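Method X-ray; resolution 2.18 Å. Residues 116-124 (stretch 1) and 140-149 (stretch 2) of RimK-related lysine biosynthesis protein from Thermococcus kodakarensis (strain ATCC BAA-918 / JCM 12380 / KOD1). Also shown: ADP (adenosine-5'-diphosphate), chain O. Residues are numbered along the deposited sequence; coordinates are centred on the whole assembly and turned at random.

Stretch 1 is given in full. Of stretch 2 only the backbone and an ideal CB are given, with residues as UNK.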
# COMPACT_ATOMS: atom_id res chain seq x y z
N GLY A 116 -57.33 20.15 6.77
CA GLY A 116 -58.70 19.73 6.51
C GLY A 116 -58.81 19.02 5.17
O GLY A 116 -57.82 18.78 4.49
N TYR A 117 -60.04 18.68 4.80
CA TYR A 117 -60.30 17.97 3.57
C TYR A 117 -61.17 18.87 2.75
O TYR A 117 -61.96 19.60 3.30
CB TYR A 117 -61.07 16.68 3.83
CG TYR A 117 -60.31 15.58 4.54
CD1 TYR A 117 -59.35 14.81 3.86
CD2 TYR A 117 -60.57 15.27 5.88
CE1 TYR A 117 -58.67 13.78 4.51
CE2 TYR A 117 -59.90 14.25 6.53
CZ TYR A 117 -58.96 13.50 5.85
OH TYR A 117 -58.31 12.50 6.52
N PRO A 118 -61.07 18.80 1.42
CA PRO A 118 -60.20 17.89 0.69
C PRO A 118 -58.80 18.46 0.58
O PRO A 118 -58.62 19.67 0.65
CB PRO A 118 -60.87 17.80 -0.68
CG PRO A 118 -61.56 19.10 -0.85
CD PRO A 118 -61.84 19.67 0.51
N LEU A 119 -57.83 17.59 0.40
CA LEU A 119 -56.46 18.04 0.24
C LEU A 119 -55.87 17.40 -1.01
O LEU A 119 -56.45 16.49 -1.60
CB LEU A 119 -55.63 17.76 1.49
CG LEU A 119 -55.63 16.35 2.08
CD1 LEU A 119 -54.64 15.48 1.31
CD2 LEU A 119 -55.24 16.38 3.54
N VAL A 120 -54.72 17.92 -1.41
CA VAL A 120 -54.03 17.47 -2.59
C VAL A 120 -52.70 16.84 -2.20
O VAL A 120 -51.90 17.43 -1.47
CB VAL A 120 -53.82 18.63 -3.58
CG1 VAL A 120 -52.91 18.20 -4.72
CG2 VAL A 120 -55.17 19.11 -4.11
N SER A 121 -52.51 15.62 -2.69
CA SER A 121 -51.28 14.87 -2.52
C SER A 121 -50.51 14.92 -3.84
O SER A 121 -51.10 14.75 -4.91
CB SER A 121 -51.62 13.41 -2.20
OG SER A 121 -50.45 12.62 -2.18
N LYS A 122 -49.21 15.13 -3.78
CA LYS A 122 -48.41 15.13 -4.99
C LYS A 122 -46.97 14.78 -4.67
O LYS A 122 -46.49 15.10 -3.57
CB LYS A 122 -48.49 16.48 -5.69
CG LYS A 122 -47.93 17.63 -4.89
CD LYS A 122 -48.00 18.94 -5.66
CE LYS A 122 -49.38 19.58 -5.62
NZ LYS A 122 -49.33 21.01 -6.07
N PRO A 123 -46.28 14.10 -5.60
CA PRO A 123 -44.90 13.72 -5.38
C PRO A 123 -43.99 14.92 -5.56
O PRO A 123 -44.31 15.87 -6.30
CB PRO A 123 -44.64 12.67 -6.47
CG PRO A 123 -45.55 13.08 -7.58
CD PRO A 123 -46.75 13.73 -6.95
N VAL A 124 -42.87 14.87 -4.87
CA VAL A 124 -42.00 16.02 -4.75
C VAL A 124 -41.24 16.33 -6.06
O VAL A 124 -40.90 17.48 -6.34
CB VAL A 124 -41.10 15.80 -3.51
CG1 VAL A 124 -39.89 14.92 -3.83
CG2 VAL A 124 -40.71 17.12 -2.91
N UNK A 140 -59.44 7.71 1.64
CA UNK A 140 -58.64 8.08 0.48
C UNK A 140 -57.20 8.39 0.86
O UNK A 140 -56.28 8.04 0.13
CB UNK A 140 -59.26 9.29 -0.23
N UNK A 141 -57.01 9.06 2.00
CA UNK A 141 -55.66 9.36 2.48
C UNK A 141 -54.91 8.06 2.70
O UNK A 141 -53.78 7.92 2.28
CB UNK A 141 -55.70 10.18 3.77
N UNK A 142 -55.56 7.11 3.38
CA UNK A 142 -54.99 5.80 3.63
C UNK A 142 -54.61 5.07 2.35
O UNK A 142 -53.52 4.52 2.24
CB UNK A 142 -55.98 4.95 4.43
N UNK A 143 -55.51 5.08 1.37
CA UNK A 143 -55.24 4.42 0.09
C UNK A 143 -54.00 5.01 -0.58
O UNK A 143 -53.11 4.28 -0.97
CB UNK A 143 -56.45 4.54 -0.84
N UNK A 144 -53.93 6.34 -0.67
CA UNK A 144 -52.77 7.01 -1.26
C UNK A 144 -51.48 6.64 -0.52
O UNK A 144 -50.49 6.27 -1.15
CB UNK A 144 -52.97 8.53 -1.24
N UNK A 145 -51.50 6.73 0.80
CA UNK A 145 -50.30 6.42 1.59
C UNK A 145 -49.90 4.94 1.51
O UNK A 145 -48.71 4.62 1.49
CB UNK A 145 -50.53 6.81 3.05
N UNK A 146 -50.89 4.05 1.44
CA UNK A 146 -50.62 2.61 1.21
C UNK A 146 -49.87 2.41 -0.10
O UNK A 146 -48.90 1.66 -0.16
CB UNK A 146 -51.92 1.81 1.19
N UNK A 147 -50.32 3.07 -1.15
CA UNK A 147 -49.66 2.92 -2.45
C UNK A 147 -48.28 3.55 -2.48
O UNK A 147 -47.35 2.93 -2.98
CB UNK A 147 -50.52 3.54 -3.55
N UNK A 148 -48.13 4.75 -1.94
CA UNK A 148 -46.81 5.39 -1.87
C UNK A 148 -45.80 4.53 -1.12
O UNK A 148 -44.65 4.40 -1.54
CB UNK A 148 -46.92 6.76 -1.20
N UNK A 149 -46.25 3.94 -0.02
CA UNK A 149 -45.45 3.04 0.80
C UNK A 149 -44.80 1.93 -0.02
O UNK A 149 -43.60 1.68 0.11
CB UNK A 149 -46.32 2.43 1.90
PB ADP O . -46.94 19.27 -11.79
O1B ADP O . -47.56 20.17 -12.82
O2B ADP O . -47.23 17.81 -11.98
O3B ADP O . -45.47 19.51 -11.53
PA ADP O . -48.65 20.86 -10.07
O1A ADP O . -48.38 22.02 -11.00
O2A ADP O . -48.55 21.15 -8.61
O3A ADP O . -47.71 19.60 -10.40
O5' ADP O . -50.11 20.27 -10.36
C5' ADP O . -50.59 20.07 -11.67
C4' ADP O . -51.94 20.75 -11.84
O4' ADP O . -52.87 20.18 -10.91
C3' ADP O . -51.95 22.25 -11.59
O3' ADP O . -51.66 22.99 -12.78
C2' ADP O . -53.37 22.46 -11.10
O2' ADP O . -54.29 22.57 -12.19
C1' ADP O . -53.70 21.19 -10.36
N9 ADP O . -53.40 21.35 -8.93
C8 ADP O . -52.23 21.05 -8.32
N7 ADP O . -52.28 21.32 -7.00
C5 ADP O . -53.50 21.83 -6.77
C6 ADP O . -54.23 22.31 -5.59
N6 ADP O . -53.63 22.32 -4.38
N1 ADP O . -55.49 22.73 -5.77
C2 ADP O . -56.09 22.73 -6.97
N3 ADP O . -55.50 22.31 -8.08
C4 ADP O . -54.24 21.85 -8.04

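The backbone of 140-149 is helical throughout, with phi between -51° and -70° and psi between -36° and -49°. Its axis runs 6° from that of strand 119-122, at a closest approach of 10.7 Å, so side chains from both stretches reach into the space between the two backbones.

At position 140, CA-to-CB points toward stretch 1, but no atom of that stretch lies within 5.5 Å of the ideal CB. Proximity sets little constraint, and small or polar residues would serve. The residue is Ser 140; its OG bonds elsewhere in the structure.

Position 141 also points toward stretch 1, its ideal CB 4.4 Å from Tyr 117 OH, with the side chain of Leu 119 nearby. A medium or large aliphatic group would suit, as might a polar one reaching the hydroxyl. Leu 141 takes the aliphatic option: its CD1 lies 4.4 Å from Tyr 117 OH, a loose contact, with both chi angles between wells.

Positions 142 and 143 are out of reach of stretch 1, which therefore does not discriminate among helix-compatible residues. They are Glu 142 and Ala 143.

Position 144 directs CB toward the strand: the CA of 144 is 8.1 Å from Ser 121 CA, and the ideal CB of 144 is 4.9 Å from Ser 121 OG. The short gap favours a compact side chain, such as valine, alanine or threonine. Val 144, with chi1 at 170° (t), brings CG1 to 3.6 Å from Ser 121 OG, a packing contact.

Position 145 points sideways, with nothing within 5.5 Å of the ideal CB; many residues fit. The end of Leu 145 comes nearer, yet its CD2 stays 6.3 Å from Ser 121 OG. Positions 146 and 147 are out of reach and equally unconstrained by the strand: Glu 146 and His 147.

Position 148 points toward stretch 1, but its ideal CB has no neighbour there within 5.5 Å. The space leads to Ser 121 OG and Lys 122 O, so a long polar donor such as arginine or lysine, or glutamine, is plausible. Arg 148 extends NH1 to 3.2 Å from Lys 122 C and 3.3 Å from Ser 121 OG. The latter pair has a poor angle and no direct hydrogen bond crosses between the stretches; water mediates instead. Water 1 accepts from Arg 148 NH1 (2.7 Å) and hydrogen-bonds Ser 121 OG (2.9 Å). Water 2 accepts from Arg 148 NH1 (3.0 Å) and donates to Lys 122 O (2.6 Å).

Position 149 is out of reach, and a polar residue would be acceptable; it is Lys 149.

Stretch 2 140-149: SLEAVLEHRK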
# COMPACT_ATOMS: atom_id res chain seq x y z
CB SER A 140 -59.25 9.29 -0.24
OG SER A 140 -60.64 9.08 -0.47
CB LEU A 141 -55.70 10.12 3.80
CG LEU A 141 -54.69 11.25 4.07
CD1 LEU A 141 -54.27 11.21 5.53
CD2 LEU A 141 -53.48 11.29 3.15
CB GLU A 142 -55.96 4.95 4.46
CG GLU A 142 -55.93 5.35 5.92
CD GLU A 142 -56.86 4.55 6.80
OE1 GLU A 142 -57.16 5.06 7.89
OE2 GLU A 142 -57.27 3.42 6.44
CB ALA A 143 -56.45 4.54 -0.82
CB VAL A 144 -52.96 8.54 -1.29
CG1 VAL A 144 -51.66 9.25 -1.68
CG2 VAL A 144 -54.06 8.90 -2.26
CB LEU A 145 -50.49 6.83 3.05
CG LEU A 145 -50.70 8.33 3.29
CD1 LEU A 145 -51.07 8.55 4.74
CD2 LEU A 145 -49.45 9.12 2.92
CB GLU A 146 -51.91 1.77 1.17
CG GLU A 146 -52.24 1.00 2.44
CD GLU A 146 -51.22 -0.09 2.77
OE1 GLU A 146 -51.15 -1.12 2.06
OE2 GLU A 146 -50.49 0.11 3.77
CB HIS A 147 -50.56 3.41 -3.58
CG HIS A 147 -51.76 2.54 -3.79
ND1 HIS A 147 -51.89 1.72 -4.89
CD2 HIS A 147 -52.84 2.32 -3.02
CE1 HIS A 147 -53.02 1.04 -4.78
NE2 HIS A 147 -53.61 1.39 -3.66
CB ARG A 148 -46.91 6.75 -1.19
CG ARG A 148 -47.65 7.79 -2.00
CD ARG A 148 -46.87 8.25 -3.21
NE ARG A 148 -47.32 9.59 -3.56
CZ ARG A 148 -46.91 10.70 -2.95
NH1 ARG A 148 -47.43 11.86 -3.32
NH2 ARG A 148 -45.98 10.66 -1.98
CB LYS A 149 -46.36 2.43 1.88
CG LYS A 149 -45.79 1.32 2.75
CD LYS A 149 -46.92 0.54 3.41
CE LYS A 149 -46.52 -0.09 4.73
NZ LYS A 149 -45.47 -1.13 4.58
O HOH W 1 -49.70 11.49 -4.75
O HOH W 2 -45.94 13.61 -1.46
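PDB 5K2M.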